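Local coordinates for putative hydroxymethylglutaryl-CoA synthase (Streptococcus mutans, PDB 3SQZ), which probably catalyses the condensation of acetyl-CoA with acetoacetyl-CoA to give hydroxymethylglutaryl-CoA, and binds coenzyme A on a thiolase fold, at residues A[88-93]-A[127-132]. Sequence-based numbering, arbitrary orientation. Where two conformers were deposited one is given.
Sequences LAAGSA and HSLLGI
Two leucines, Leu129 and Leu130, reach across from the end of helix 122-129 to the alanine-lined flank of helix 85-94. The contact is mainly methyl on methyl, with one Leu130 methyl also lying against a backbone carbonyl oxygen. The isobutyl group of Leu130 spreads over one helical turn of its partner: CD1 presses on CB of Ala93 at 3.3 Å, tighter than usual for two carbons, while CD2 lies 3.7 Å from the carbonyl O of Ala90. In Leu130, CG stands anti to the carbonyl carbon (chi1 -67°), and with chi2 at 166° both methyls reach the neighbouring helix. Leu129 touches more lightly, its CD1 lying 4.0 Å from CB of Ala90. Small residues keep the helix surface low here, and the CA atoms of Ala90 and Leu130 come within 6.8 Å.

Hydrogen bonds run within each segment, none between them. Gly131, with positive phi, closes helix 122-129 in a Schellman motif: its N bonds to Ser128 O, and Ile132 N returns to His127 O at 3.2 Å. On helix 85-94, the side chain of Ser92 leaves the backbone on the side away from the leucines, and its OG bonds back to Ala89 O at 2.9 Å, with the donor tilted 25° from the carbonyl plane. That carbonyl also accepts from Ala93 N. The same hydroxyl is hydrogen-bonded to Ser191 of strand 188-198.

Leu168 of strand 166-175 touches both Ala93 and Leu130, and Phe407 touches both Ala90 and Leu129. Remote from the coenzyme A pocket and the predicted active-site residues, the two helices thus meet across this face through van der Waals packing of apolar groups, while the Ser92 hydroxyl is satisfied by its own helix and by the sheet.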
loop_
_atom_site.group_PDB
_atom_site.type_symbol
_atom_site.label_atom_id
_atom_site.label_comp_id
_atom_site.label_asym_id
_atom_site.label_seq_id
_atom_site.Cartn_x
_atom_site.Cartn_y
_atom_site.Cartn_z
ATOM N N LEU A 88 -7.233 -2.827 9.552
ATOM C CA LEU A 88 -5.906 -2.348 9.181
ATOM C C LEU A 88 -5.969 -0.870 8.793
ATOM O O LEU A 88 -5.102 -0.084 9.190
ATOM C CB LEU A 88 -5.311 -3.191 8.053
ATOM C CG LEU A 88 -4.968 -4.636 8.427
ATOM C CD1 LEU A 88 -4.616 -5.418 7.178
ATOM C CD2 LEU A 88 -3.842 -4.704 9.459
ATOM N N ALA A 89 -6.994 -0.489 8.029
ATOM C CA ALA A 89 -7.143 0.902 7.606
ATOM C C ALA A 89 -7.317 1.815 8.825
ATOM O O ALA A 89 -6.642 2.845 8.949
ATOM C CB ALA A 89 -8.308 1.053 6.647
ATOM N N ALA A 90 -8.193 1.426 9.749
ATOM C CA ALA A 90 -8.419 2.229 10.941
ATOM C C ALA A 90 -7.151 2.311 11.789
ATOM O O ALA A 90 -6.840 3.364 12.339
ATOM C CB ALA A 90 -9.580 1.669 11.750
ATOM N N GLY A 91 -6.420 1.202 11.910
ATOM C CA GLY A 91 -5.165 1.205 12.641
ATOM C C GLY A 91 -4.161 2.172 12.039
ATOM O O GLY A 91 -3.490 2.916 12.757
ATOM N N SER A 92 -4.052 2.181 10.713
ATOM C CA SER A 92 -3.062 3.043 10.076
ATOM C C SER A 92 -3.401 4.518 10.294
ATOM O O SER A 92 -2.513 5.340 10.489
ATOM C CB SER A 92 -2.884 2.693 8.589
ATOM O OG SER A 92 -4.032 2.978 7.801
ATOM N N ALA A 93 -4.687 4.852 10.286
ATOM C CA ALA A 93 -5.100 6.221 10.549
ATOM C C ALA A 93 -4.899 6.588 12.025
ATOM O O ALA A 93 -4.530 7.714 12.359
ATOM C CB ALA A 93 -6.544 6.411 10.152
ATOM N N HIS A 127 -14.369 5.928 9.143
ATOM C CA HIS A 127 -14.910 7.197 9.603
ATOM C C HIS A 127 -15.469 7.080 11.030
ATOM O O HIS A 127 -15.193 7.908 11.898
ATOM C CB HIS A 127 -15.991 7.679 8.632
ATOM C CG HIS A 127 -16.647 8.950 9.052
ATOM N ND1 HIS A 127 -17.707 8.979 9.933
ATOM C CD2 HIS A 127 -16.380 10.239 8.738
ATOM C CE1 HIS A 127 -18.063 10.233 10.144
ATOM N NE2 HIS A 127 -17.271 11.019 9.435
ATOM N N SER A 128 -16.240 6.028 11.275
ATOM C CA SER A 128 -16.871 5.780 12.561
ATOM C C SER A 128 -15.855 5.421 13.651
ATOM O O SER A 128 -15.855 5.975 14.745
ATOM C CB SER A 128 -17.864 4.633 12.385
ATOM O OG SER A 128 -18.518 4.320 13.593
ATOM N N LEU A 129 -15.003 4.448 13.343
ATOM C CA LEU A 129 -14.039 3.949 14.320
ATOM C C LEU A 129 -13.084 5.042 14.785
ATOM O O LEU A 129 -12.642 5.033 15.933
ATOM C CB LEU A 129 -13.245 2.768 13.759
ATOM C CG LEU A 129 -14.018 1.457 13.604
ATOM C CD1 LEU A 129 -13.255 0.483 12.720
ATOM C CD2 LEU A 129 -14.360 0.826 14.957
ATOM N N LEU A 130 -12.760 5.975 13.895
ATOM C CA LEU A 130 -11.829 7.054 14.208
ATOM C C LEU A 130 -12.495 8.274 14.825
ATOM O O LEU A 130 -11.811 9.191 15.255
ATOM C CB LEU A 130 -11.063 7.484 12.961
ATOM C CG LEU A 130 -10.085 6.470 12.381
ATOM C CD1 LEU A 130 -9.668 6.900 10.982
ATOM C CD2 LEU A 130 -8.893 6.307 13.306
ATOM N N GLY A 131 -13.824 8.313 14.838
ATOM C CA GLY A 131 -14.508 9.446 15.432
ATOM C C GLY A 131 -14.345 10.732 14.635
ATOM O O GLY A 131 -14.281 11.822 15.204
ATOM N N ILE A 132 -14.283 10.612 13.315
ATOM C CA ILE A 132 -14.204 11.790 12.459
ATOM C C ILE A 132 -15.541 12.544 12.459
ATOM O O ILE A 132 -16.607 11.943 12.611
ATOM C CB ILE A 132 -13.733 11.382 11.045
ATOM C CG1 ILE A 132 -12.272 10.906 11.141
ATOM C CG2 ILE A 132 -13.872 12.525 10.055
ATOM C CD1 ILE A 132 -11.770 10.174 9.925
#